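Local structure of putative gamma-glutamylcyclotransferase YkqA (Bacillus subtilis, 2QIK) at residues G162-F167 / L180-T185; G174-M179 / P244-I249; F167-E172 / F232-K237; D114-Q119 / P214-V219. The protein probably acts as a gamma-glutamylcyclotransferase on gamma-glutamyl compounds and carries two AIG2-like regions in one chain. All blocks are in the same frame, centred on the assembly; numbering follows the deposited sequence.

Contact 1: G162-F167 / L180-T185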
# COMPACT_ATOMS: atom_id res chain seq x y z
N GLY A 162 6.21 -5.68 -9.42
CA GLY A 162 5.42 -6.60 -8.66
C GLY A 162 3.92 -6.37 -8.62
O GLY A 162 3.18 -7.13 -8.01
N TYR A 163 3.49 -5.27 -9.22
CA TYR A 163 2.10 -4.81 -9.19
C TYR A 163 1.60 -4.55 -10.59
O TYR A 163 2.39 -4.14 -11.45
CB TYR A 163 2.00 -3.51 -8.40
CG TYR A 163 2.34 -3.61 -6.93
CD1 TYR A 163 3.66 -3.69 -6.49
CD2 TYR A 163 1.38 -3.54 -5.98
CE1 TYR A 163 3.98 -3.75 -5.18
CE2 TYR A 163 1.67 -3.55 -4.64
CZ TYR A 163 2.94 -3.69 -4.22
OH TYR A 163 3.27 -3.73 -2.88
N THR A 164 0.32 -4.73 -10.80
CA THR A 164 -0.41 -4.32 -11.99
C THR A 164 -1.48 -3.35 -11.67
O THR A 164 -2.19 -3.49 -10.70
CB THR A 164 -1.09 -5.54 -12.64
OG1 THR A 164 -0.11 -6.58 -12.86
CG2 THR A 164 -1.71 -5.19 -13.98
N THR A 165 -1.60 -2.32 -12.51
CA THR A 165 -2.71 -1.37 -12.37
C THR A 165 -3.99 -2.02 -12.90
O THR A 165 -4.07 -2.47 -14.04
CB THR A 165 -2.43 -0.05 -13.09
OG1 THR A 165 -1.27 0.55 -12.54
CG2 THR A 165 -3.57 0.93 -12.96
N ARG A 166 -4.98 -2.11 -12.01
CA ARG A 166 -6.23 -2.80 -12.32
C ARG A 166 -7.41 -2.04 -11.77
O ARG A 166 -7.26 -1.24 -10.87
CB ARG A 166 -6.19 -4.19 -11.70
CG ARG A 166 -5.19 -5.09 -12.29
CD ARG A 166 -5.44 -6.53 -11.93
NE ARG A 166 -4.38 -7.42 -12.40
CZ ARG A 166 -4.34 -7.90 -13.66
NH1 ARG A 166 -5.31 -7.64 -14.52
NH2 ARG A 166 -3.35 -8.65 -14.02
N PHE A 167 -8.59 -2.27 -12.32
CA PHE A 167 -9.76 -1.44 -12.07
C PHE A 167 -10.73 -2.23 -11.19
O PHE A 167 -11.70 -2.80 -11.68
CB PHE A 167 -10.33 -0.97 -13.40
CG PHE A 167 -9.38 -0.05 -14.05
CD1 PHE A 167 -8.25 -0.49 -14.72
CD2 PHE A 167 -9.54 1.29 -13.84
CE1 PHE A 167 -7.30 0.43 -15.14
CE2 PHE A 167 -8.64 2.20 -14.31
CZ PHE A 167 -7.50 1.78 -14.91
N LEU A 180 -2.77 -4.16 -7.95
CA LEU A 180 -2.83 -5.51 -7.39
C LEU A 180 -1.45 -6.09 -7.33
O LEU A 180 -0.72 -6.03 -8.32
CB LEU A 180 -3.69 -6.40 -8.23
CG LEU A 180 -4.16 -7.73 -7.65
CD1 LEU A 180 -5.10 -7.48 -6.50
CD2 LEU A 180 -4.86 -8.59 -8.71
N GLU A 181 -1.05 -6.64 -6.17
CA GLU A 181 0.30 -7.21 -6.01
C GLU A 181 0.27 -8.64 -6.56
O GLU A 181 0.19 -9.61 -5.82
CB GLU A 181 0.69 -7.19 -4.55
CG GLU A 181 2.16 -7.49 -4.33
CD GLU A 181 2.54 -7.66 -2.89
OE1 GLU A 181 1.69 -7.56 -2.00
OE2 GLU A 181 3.75 -7.85 -2.64
N ASP A 182 0.34 -8.74 -7.89
CA ASP A 182 0.15 -9.99 -8.61
C ASP A 182 1.34 -10.42 -9.43
O ASP A 182 1.23 -11.36 -10.24
CB ASP A 182 -1.12 -9.92 -9.47
CG ASP A 182 -1.05 -8.90 -10.59
OD1 ASP A 182 -2.12 -8.78 -11.31
OD2 ASP A 182 0.04 -8.27 -10.80
N GLY A 183 2.46 -9.71 -9.28
CA GLY A 183 3.72 -10.06 -9.95
C GLY A 183 3.90 -9.35 -11.27
O GLY A 183 4.85 -9.67 -11.98
N GLY A 184 3.00 -8.47 -11.67
CA GLY A 184 3.12 -7.70 -12.90
C GLY A 184 4.14 -6.56 -12.66
O GLY A 184 4.95 -6.54 -11.72
N THR A 185 4.13 -5.61 -13.57
CA THR A 185 4.93 -4.37 -13.44
C THR A 185 4.07 -3.22 -13.87
O THR A 185 3.23 -3.38 -14.75
CB THR A 185 6.23 -4.45 -14.30
OG1 THR A 185 7.10 -3.41 -13.89
CG2 THR A 185 6.01 -4.05 -15.75
O HOH W 1 1.95 -6.36 -15.59
O HOH W 2 -0.01 -2.21 -14.94
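Asp182 OD1 is held by two nitrogens of one side chain, Arg166 NE at 2.9 Å and Arg166 NH2 at 3.0 Å. The contact lies at the open end of the antiparallel hairpin of strands 164-171 and 174-180, where Thr164 and Leu180 form a hydrogen-bonded pair and an Asx turn follows. OD1 sits at the guanidinium edge, 6° from its plane. The carboxylate is turned 76° against that plane, and the two nitrogens reach OD1 from opposite faces of the carboxylate plane. With NE and NH2 used, the grip is side-on. Asp182 CG stands between its backbone N and carbonyl carbon (chi1 65°), the rotation from which the carboxylate meets Thr164 and Arg166. Asp182 OD2 takes Thr164 OG1 on its syn lone pair at 2.7 Å and Gly184 N, from the anti side, at 3.1 Å; the second bond makes the Asx turn. An alanine at Asp182 would probably leave Thr164 OG1 and Gly184 N without this acceptor and Arg166 without this carboxylate, though its NH1 also pairs with Glu240. Tyr163 OH bonds the Glu29 carboxylate and Glu181 OE2 accepts from Glu29 N; Glu181 CG lies over one face of the Tyr163 ring, 4.1 Å from the centroid.

Contact 2: G174-M179 / P244-I249; sequences GSRADM and PQHYQI
Tyr247 presents one ring face to Arg176, whose CD sits over the centre of that face, 3.5 Å from the centroid: a close CH-pi contact. At the far end of the same ring, Tyr247 OH accepts a hydrogen bond from Ala177 N at 2.9 Å with an N-H...O angle of 161°, so the strand backbone and an arginine methylene fix the phenol together. That hydroxyl also bonds a bound citrate, probably from the crystallisation liquor. The guanidinium stands higher above the same face and off its centre; Arg176 CZ is 5.1 Å from the Tyr247 centroid, at most a weak cation-pi attraction. Pro244 instead meets the guanidinium, its CG over one face and 3.5 Å from Arg176 NH1.

These groups join strand 174-180, the second strand of the antiparallel hairpin it forms with 164-171, to the start of helix 245-258, for which Pro244 occupies the N-cap position. The short segments run nearly side by side, with axes 9.3 Å apart at closest and inclined by 22°.

A second shell sets the arginine. Its chain bends about the CB-CG bond (chi2 -68°), which puts CD over the phenol ring. Arg176 NH1 then donates back to Ser175 O at 3.1 Å, from above the carbonyl plane, and forms a salt bridge with Asp173. On the other branch, water 3 lies 3.2 Å from Arg176 NH2 and 3.1 Å from His246 NE2, in the plane of the imidazole. Gly174 takes backbone angles that suit glycine, and a beta carbon there would run into Pro244 N.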
# COMPACT_ATOMS: atom_id res chain seq x y z
N GLY A 174 -19.02 2.60 -13.17
CA GLY A 174 -17.82 1.98 -13.62
C GLY A 174 -16.81 1.83 -12.51
O GLY A 174 -17.06 2.19 -11.38
N SER A 175 -15.64 1.38 -12.84
CA SER A 175 -14.58 1.10 -11.89
C SER A 175 -13.68 2.31 -11.60
O SER A 175 -13.74 3.36 -12.29
CB SER A 175 -13.68 0.08 -12.52
OG SER A 175 -13.10 0.61 -13.67
N ARG A 176 -12.92 2.23 -10.51
CA ARG A 176 -11.75 3.08 -10.29
C ARG A 176 -10.51 2.20 -10.16
O ARG A 176 -10.60 1.00 -9.92
CB ARG A 176 -11.93 3.98 -9.07
CG ARG A 176 -13.23 4.82 -9.13
CD ARG A 176 -13.22 5.84 -10.17
NE ARG A 176 -14.35 6.73 -10.11
CZ ARG A 176 -15.54 6.48 -10.59
NH1 ARG A 176 -15.85 5.34 -11.12
NH2 ARG A 176 -16.51 7.40 -10.47
N ALA A 177 -9.36 2.82 -10.29
CA ALA A 177 -8.08 2.18 -10.33
C ALA A 177 -7.58 1.68 -8.98
O ALA A 177 -7.97 2.15 -7.93
CB ALA A 177 -7.06 3.05 -10.95
N ASP A 178 -6.64 0.79 -9.07
CA ASP A 178 -6.03 0.06 -7.97
C ASP A 178 -4.70 -0.47 -8.47
O ASP A 178 -4.45 -0.46 -9.68
CB ASP A 178 -6.90 -1.13 -7.55
CG ASP A 178 -6.48 -1.82 -6.28
OD1 ASP A 178 -5.81 -1.19 -5.39
OD2 ASP A 178 -6.94 -2.98 -6.08
N MSE A 179 -3.86 -0.92 -7.57
CA MSE A 179 -2.74 -1.77 -7.95
C MSE A 179 -2.80 -3.08 -7.21
O MSE A 179 -2.97 -3.11 -6.00
CB MSE A 179 -1.39 -1.13 -7.66
CG MSE A 179 -1.18 0.20 -8.43
SE MSE A 179 0.61 0.77 -8.29
CE MSE A 179 0.65 1.06 -6.42
N PRO A 244 -15.42 4.76 -15.95
CA PRO A 244 -16.26 5.68 -16.71
C PRO A 244 -15.37 6.62 -17.53
O PRO A 244 -14.22 6.85 -17.23
CB PRO A 244 -17.04 6.42 -15.62
CG PRO A 244 -16.19 6.31 -14.45
CD PRO A 244 -15.37 5.10 -14.54
N GLN A 245 -15.95 7.23 -18.57
CA GLN A 245 -15.18 7.95 -19.55
C GLN A 245 -14.43 9.15 -19.02
O GLN A 245 -13.33 9.38 -19.38
CB GLN A 245 -16.13 8.43 -20.69
CG GLN A 245 -15.64 9.25 -21.89
CD GLN A 245 -16.71 9.30 -23.00
OE1 GLN A 245 -16.91 10.35 -23.63
NE2 GLN A 245 -17.41 8.15 -23.24
N HIS A 246 -15.08 9.95 -18.21
CA HIS A 246 -14.53 11.18 -17.67
C HIS A 246 -13.24 10.85 -16.89
O HIS A 246 -12.14 11.44 -17.17
CB HIS A 246 -15.70 11.82 -16.82
CG HIS A 246 -15.86 11.24 -15.42
ND1 HIS A 246 -16.34 9.96 -15.17
CD2 HIS A 246 -15.53 11.73 -14.19
CE1 HIS A 246 -16.33 9.72 -13.88
NE2 HIS A 246 -15.85 10.77 -13.26
N TYR A 247 -13.36 9.87 -15.99
CA TYR A 247 -12.24 9.33 -15.17
C TYR A 247 -11.14 8.72 -16.04
O TYR A 247 -10.00 8.99 -15.83
CB TYR A 247 -12.80 8.32 -14.20
CG TYR A 247 -11.79 7.63 -13.30
CD1 TYR A 247 -11.18 8.29 -12.24
CD2 TYR A 247 -11.45 6.32 -13.54
CE1 TYR A 247 -10.25 7.61 -11.44
CE2 TYR A 247 -10.56 5.66 -12.79
CZ TYR A 247 -9.94 6.30 -11.74
OH TYR A 247 -9.05 5.59 -11.01
N GLN A 248 -11.52 7.91 -17.05
CA GLN A 248 -10.53 7.36 -17.93
C GLN A 248 -9.74 8.43 -18.64
O GLN A 248 -8.51 8.35 -18.81
CB GLN A 248 -11.16 6.44 -18.96
CG GLN A 248 -10.17 5.94 -19.97
CD GLN A 248 -10.62 4.77 -20.87
OE1 GLN A 248 -9.96 4.47 -21.94
NE2 GLN A 248 -11.65 4.11 -20.46
N ILE A 249 -10.43 9.50 -19.03
CA ILE A 249 -9.68 10.58 -19.68
C ILE A 249 -8.64 11.21 -18.77
O ILE A 249 -7.58 11.59 -19.22
CB ILE A 249 -10.67 11.61 -20.27
CG1 ILE A 249 -11.52 11.02 -21.41
CG2 ILE A 249 -9.90 12.84 -20.81
CD1 ILE A 249 -12.77 11.87 -21.76
O HOH W 3 -15.23 10.33 -10.30

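Contact 3: F167-E172 / F232-K237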
# COMPACT_ATOMS: atom_id res chain seq x y z
N PHE A 167 -8.59 -2.27 -12.32
CA PHE A 167 -9.76 -1.44 -12.07
C PHE A 167 -10.73 -2.23 -11.19
O PHE A 167 -11.70 -2.80 -11.68
CB PHE A 167 -10.33 -0.97 -13.40
CG PHE A 167 -9.38 -0.05 -14.05
CD1 PHE A 167 -8.25 -0.49 -14.72
CD2 PHE A 167 -9.54 1.29 -13.84
CE1 PHE A 167 -7.30 0.43 -15.14
CE2 PHE A 167 -8.64 2.20 -14.31
CZ PHE A 167 -7.50 1.78 -14.91
N THR A 168 -10.41 -2.29 -9.89
CA THR A 168 -11.04 -3.20 -8.97
C THR A 168 -12.03 -2.54 -8.00
O THR A 168 -12.68 -3.27 -7.25
CB THR A 168 -9.98 -3.89 -8.13
OG1 THR A 168 -9.39 -2.92 -7.30
CG2 THR A 168 -8.89 -4.57 -8.93
N LEU A 169 -12.14 -1.22 -7.98
CA LEU A 169 -13.13 -0.54 -7.12
C LEU A 169 -14.40 -0.44 -7.90
O LEU A 169 -14.42 0.20 -8.94
CB LEU A 169 -12.66 0.85 -6.70
CG LEU A 169 -13.62 1.51 -5.73
CD1 LEU A 169 -13.52 0.98 -4.38
CD2 LEU A 169 -13.35 3.02 -5.71
N LYS A 170 -15.45 -1.06 -7.43
CA LYS A 170 -16.69 -0.98 -8.19
C LYS A 170 -17.57 0.19 -7.70
O LYS A 170 -17.90 0.33 -6.54
CB LYS A 170 -17.34 -2.34 -8.18
CG LYS A 170 -18.66 -2.40 -8.92
CD LYS A 170 -19.75 -1.78 -8.06
CE LYS A 170 -19.87 -2.32 -6.64
NZ LYS A 170 -20.07 -3.79 -6.76
N ARG A 171 -17.95 1.00 -8.67
CA ARG A 171 -18.89 2.09 -8.44
C ARG A 171 -20.02 1.94 -9.45
O ARG A 171 -19.98 1.16 -10.40
CB ARG A 171 -18.19 3.45 -8.60
CG ARG A 171 -17.06 3.71 -7.62
CD ARG A 171 -17.39 3.47 -6.23
NE ARG A 171 -16.93 4.55 -5.36
CZ ARG A 171 -16.73 4.42 -4.06
NH1 ARG A 171 -16.88 3.24 -3.49
NH2 ARG A 171 -16.32 5.46 -3.34
N GLU A 172 -21.04 2.74 -9.23
CA GLU A 172 -22.22 2.61 -10.08
C GLU A 172 -21.92 2.95 -11.52
O GLU A 172 -22.52 2.30 -12.43
CB GLU A 172 -23.40 3.41 -9.47
CG GLU A 172 -23.81 2.93 -8.06
CD GLU A 172 -24.86 3.83 -7.35
OE1 GLU A 172 -26.02 3.35 -7.05
OE2 GLU A 172 -24.54 5.03 -7.06
N PHE A 232 -2.21 4.60 -2.40
CA PHE A 232 -3.49 4.20 -1.87
C PHE A 232 -3.96 3.00 -2.63
O PHE A 232 -3.79 2.91 -3.86
CB PHE A 232 -4.52 5.35 -1.97
CG PHE A 232 -4.20 6.50 -1.11
CD1 PHE A 232 -3.40 7.51 -1.57
CD2 PHE A 232 -4.65 6.55 0.21
CE1 PHE A 232 -3.04 8.55 -0.76
CE2 PHE A 232 -4.32 7.60 1.02
CZ PHE A 232 -3.50 8.60 0.54
N LEU A 233 -4.50 2.00 -1.89
CA LEU A 233 -4.94 0.69 -2.51
C LEU A 233 -6.37 0.39 -2.11
O LEU A 233 -6.79 0.74 -1.01
CB LEU A 233 -4.01 -0.45 -2.08
CG LEU A 233 -2.54 -0.25 -2.42
CD1 LEU A 233 -1.71 -1.33 -1.75
CD2 LEU A 233 -2.32 -0.16 -3.91
N VAL A 234 -7.12 -0.21 -3.04
CA VAL A 234 -8.50 -0.53 -2.80
C VAL A 234 -8.65 -1.56 -1.72
O VAL A 234 -7.95 -2.56 -1.66
CB VAL A 234 -9.15 -1.03 -4.11
CG1 VAL A 234 -10.54 -1.58 -3.90
CG2 VAL A 234 -9.21 0.07 -5.12
N LEU A 235 -9.64 -1.34 -0.83
CA LEU A 235 -9.95 -2.28 0.23
C LEU A 235 -10.87 -3.41 -0.14
O LEU A 235 -10.60 -4.56 0.22
CB LEU A 235 -10.48 -1.49 1.45
CG LEU A 235 -9.39 -0.80 2.20
CD1 LEU A 235 -9.94 0.33 3.10
CD2 LEU A 235 -8.62 -1.80 3.05
N GLN A 236 -11.92 -3.14 -0.88
CA GLN A 236 -12.80 -4.23 -1.31
C GLN A 236 -12.66 -4.41 -2.84
O GLN A 236 -13.27 -3.68 -3.65
CB GLN A 236 -14.21 -3.77 -1.02
CG GLN A 236 -14.76 -3.70 0.44
CD GLN A 236 -14.11 -2.77 1.51
OE1 GLN A 236 -14.26 -1.44 1.59
NE2 GLN A 236 -13.48 -3.50 2.48
N LYS A 237 -11.81 -5.35 -3.23
CA LYS A 237 -11.46 -5.48 -4.63
C LYS A 237 -12.53 -6.37 -5.31
O LYS A 237 -12.94 -7.35 -4.73
CB LYS A 237 -10.10 -6.11 -4.75
CG LYS A 237 -8.97 -5.22 -4.13
CD LYS A 237 -7.65 -5.78 -4.39
CE LYS A 237 -6.57 -5.26 -3.45
NZ LYS A 237 -6.29 -3.83 -3.61
O HOH W 4 -15.34 -2.29 -4.78
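Leu169, which meets Val234 across the contact, also lays CD2 over one face of the Arg171 guanidinium, 3.8 Å above its plane and offset toward the rim. Leu169 belongs to a classic beta bulge: it and Thr168 both face Arg176 on the partner strand of the 164-171/174-180 hairpin. Against the bulge packs the end of strand 224-234 with the turn after it, so the contact joins that hairpin to the end of a strand that pairs with strand 212-221.

Val234 carries the packing with both methyls. Its CG2 lies 3.7 Å from Thr168 OG1 and 3.9 Å from Leu169 CB, while Val234 CG1 stands 4.0 Å from Leu169 CD1. An alanine at Val234 would probably open a gap beside Leu169 CB and CD1, since both methyls that meet them would be gone.

Thr168 OG1 lies between its backbone N and carbonyl carbon (chi1 67°), facing the valine, and it is also hydrogen-bonded to Asp178 OD2. Lys237 flanks the threonine, its CB 4.0 Å from Thr168 CB. The lysine bends at its last torsion (chi4 -65°), and NZ reaches Val234 O at 2.9 Å, in the carbonyl plane on a lone pair, besides its salt bridge to Asp178. No direct hydrogen bond spans the two segments; water 4 does so, accepting from Lys170 N at 2.9 Å and donating to Gln236 O at 2.7 Å.

Contact 4: D114-Q119 / P214-V219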
# COMPACT_ATOMS: atom_id res chain seq x y z
N ASP A 114 -2.12 0.13 10.96
CA ASP A 114 -0.94 0.13 10.11
C ASP A 114 0.13 0.96 10.75
O ASP A 114 0.03 2.18 10.88
CB ASP A 114 -1.34 0.64 8.70
CG ASP A 114 -0.23 0.49 7.70
OD1 ASP A 114 -0.60 0.25 6.50
OD2 ASP A 114 0.96 0.64 8.04
N TRP A 115 1.21 0.27 11.18
CA TRP A 115 2.27 0.94 11.90
C TRP A 115 2.99 1.99 11.07
O TRP A 115 3.36 3.03 11.59
CB TRP A 115 3.27 -0.15 12.39
CG TRP A 115 4.46 0.33 13.10
CD1 TRP A 115 5.79 0.10 12.74
CD2 TRP A 115 4.49 0.87 14.35
NE1 TRP A 115 6.62 0.60 13.66
CE2 TRP A 115 5.88 1.09 14.68
CE3 TRP A 115 3.54 1.33 15.23
CZ2 TRP A 115 6.33 1.68 15.85
CZ3 TRP A 115 4.05 1.90 16.49
CH2 TRP A 115 5.37 2.07 16.74
N LYS A 116 3.24 1.70 9.81
CA LYS A 116 3.88 2.70 8.96
C LYS A 116 3.00 3.91 8.73
O LYS A 116 3.52 5.03 8.67
CB LYS A 116 4.30 2.05 7.64
CG LYS A 116 5.42 1.14 7.64
CD LYS A 116 6.01 0.82 6.32
CE LYS A 116 7.24 0.08 6.54
NZ LYS A 116 7.87 -0.34 5.35
N GLU A 117 1.71 3.70 8.56
CA GLU A 117 0.80 4.83 8.42
C GLU A 117 0.81 5.63 9.71
O GLU A 117 0.90 6.86 9.67
CB GLU A 117 -0.59 4.29 8.10
CG GLU A 117 -1.65 5.36 7.79
CD GLU A 117 -2.36 5.97 8.93
OE1 GLU A 117 -3.10 6.96 8.67
OE2 GLU A 117 -2.22 5.44 10.05
N HIS A 118 0.87 4.96 10.85
CA HIS A 118 0.90 5.64 12.13
C HIS A 118 2.17 6.46 12.23
O HIS A 118 2.17 7.58 12.76
CB HIS A 118 0.78 4.62 13.26
CG HIS A 118 1.16 5.17 14.61
ND1 HIS A 118 2.32 4.87 15.30
CD2 HIS A 118 0.45 5.97 15.41
CE1 HIS A 118 2.31 5.52 16.46
NE2 HIS A 118 1.19 6.20 16.55
N GLN A 119 3.31 5.91 11.83
CA GLN A 119 4.60 6.65 11.91
C GLN A 119 4.55 7.90 11.04
O GLN A 119 5.00 8.94 11.42
CB GLN A 119 5.73 5.75 11.48
CG GLN A 119 6.03 4.60 12.51
CD GLN A 119 7.09 3.67 12.01
OE1 GLN A 119 8.09 3.43 12.75
NE2 GLN A 119 6.96 3.22 10.83
N PRO A 214 -4.25 3.90 2.94
CA PRO A 214 -2.86 4.25 2.72
C PRO A 214 -2.02 2.99 2.69
O PRO A 214 -2.31 2.01 3.40
CB PRO A 214 -2.55 5.14 3.92
CG PRO A 214 -3.82 5.45 4.61
CD PRO A 214 -4.73 4.33 4.28
N ALA A 215 -0.99 2.99 1.87
CA ALA A 215 -0.09 1.89 1.72
C ALA A 215 1.26 2.41 1.33
O ALA A 215 1.41 3.59 1.00
CB ALA A 215 -0.63 0.89 0.71
N PHE A 216 2.26 1.55 1.32
CA PHE A 216 3.65 1.96 1.11
C PHE A 216 4.31 1.06 0.06
O PHE A 216 4.11 -0.17 0.12
CB PHE A 216 4.44 1.97 2.41
CG PHE A 216 3.80 2.91 3.39
CD1 PHE A 216 4.05 4.23 3.37
CD2 PHE A 216 2.76 2.46 4.19
CE1 PHE A 216 3.31 5.11 4.17
CE2 PHE A 216 2.02 3.31 4.97
CZ PHE A 216 2.35 4.63 4.96
N VAL A 217 5.07 1.68 -0.82
CA VAL A 217 5.80 1.00 -1.85
C VAL A 217 7.12 1.66 -2.03
O VAL A 217 7.32 2.83 -1.77
CB VAL A 217 5.02 0.97 -3.20
CG1 VAL A 217 3.81 0.11 -3.09
CG2 VAL A 217 4.67 2.37 -3.70
N ASP A 218 8.07 0.88 -2.54
CA ASP A 218 9.43 1.38 -2.92
C ASP A 218 9.47 1.46 -4.43
O ASP A 218 9.08 0.52 -5.13
CB ASP A 218 10.55 0.44 -2.46
CG ASP A 218 10.72 0.37 -0.97
OD1 ASP A 218 10.06 1.07 -0.18
OD2 ASP A 218 11.62 -0.40 -0.54
N VAL A 219 9.91 2.60 -5.01
CA VAL A 219 9.88 2.78 -6.44
C VAL A 219 11.16 3.34 -6.95
O VAL A 219 11.92 3.87 -6.15
CB VAL A 219 8.71 3.68 -6.95
CG1 VAL A 219 7.39 3.17 -6.48
CG2 VAL A 219 8.96 5.16 -6.55
O HOH W 5 -3.10 0.69 5.57
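Lys116 meets Phe216 with its CB, which lies over one face of the ring, 4.1 Å from the centroid and 3.7 Å from Phe216 CE2. From there CG stands anti to the carbonyl carbon (chi1 -73°), and the extended chain leads away from the strand, past Arg12 and Glu15. At the tip, NZ forms a salt bridge with Asp228 and donates to the backbone oxygen of Lys13. The first turn of helix 115-122 is laid across strand 212-221: the short axes approach to 8.5 Å at 96°, bringing together segments of the two AIG2-like family regions.

The Phe216 ring also reaches the helix backbone, its CE2 lying 3.6 Å from Glu117 N. Beside it, Glu117 CG packs on Pro214 CG at 3.9 Å, while the carboxylate of Glu117 goes to Ser112 and Tyr202. Asp114 caps the helix: its OD2 accepts from Glu117 N at 3.2 Å, the donor standing above the carboxylate plane, and also pairs with Arg12. Its other oxygen is linked to the strand through water 5, which donates to Asp114 OD1 at 2.7 Å and to Pro214 O at 2.7 Å.

With no direct hydrogen bond between the two segments, the crossing rests on apolar packing and on the water 5 bridge, while Asp114 OD2 is committed to the helix cap and Arg12.

Overall arrangement
Contacts 1, 2 and 3 share the 164-171/174-180 hairpin, where Arg166 N and Asp178 O, 2.9 Å apart, are probably hydrogen-bonded. Asp178 also ties contact 2 to contact 3, whose centres are about 10 Å apart, its OD1 lying 3.6 Å from Leu233 CA. Contacts 1 and 3 touch through Leu180 CD1 and Lys237 CD, 3.7 Å apart. The 212-221/224-234 pair carries the chain of contacts on to contact 4, with Leu233 CD1 3.5 Å from Ala215 CB. Contact 2 borders the bound citrate. Contact 4, its centre about 24 Å from that of contact 2, is nearer the substrate site inferred by similarity: the Lys116 side chain is about 8 Å from Gly9.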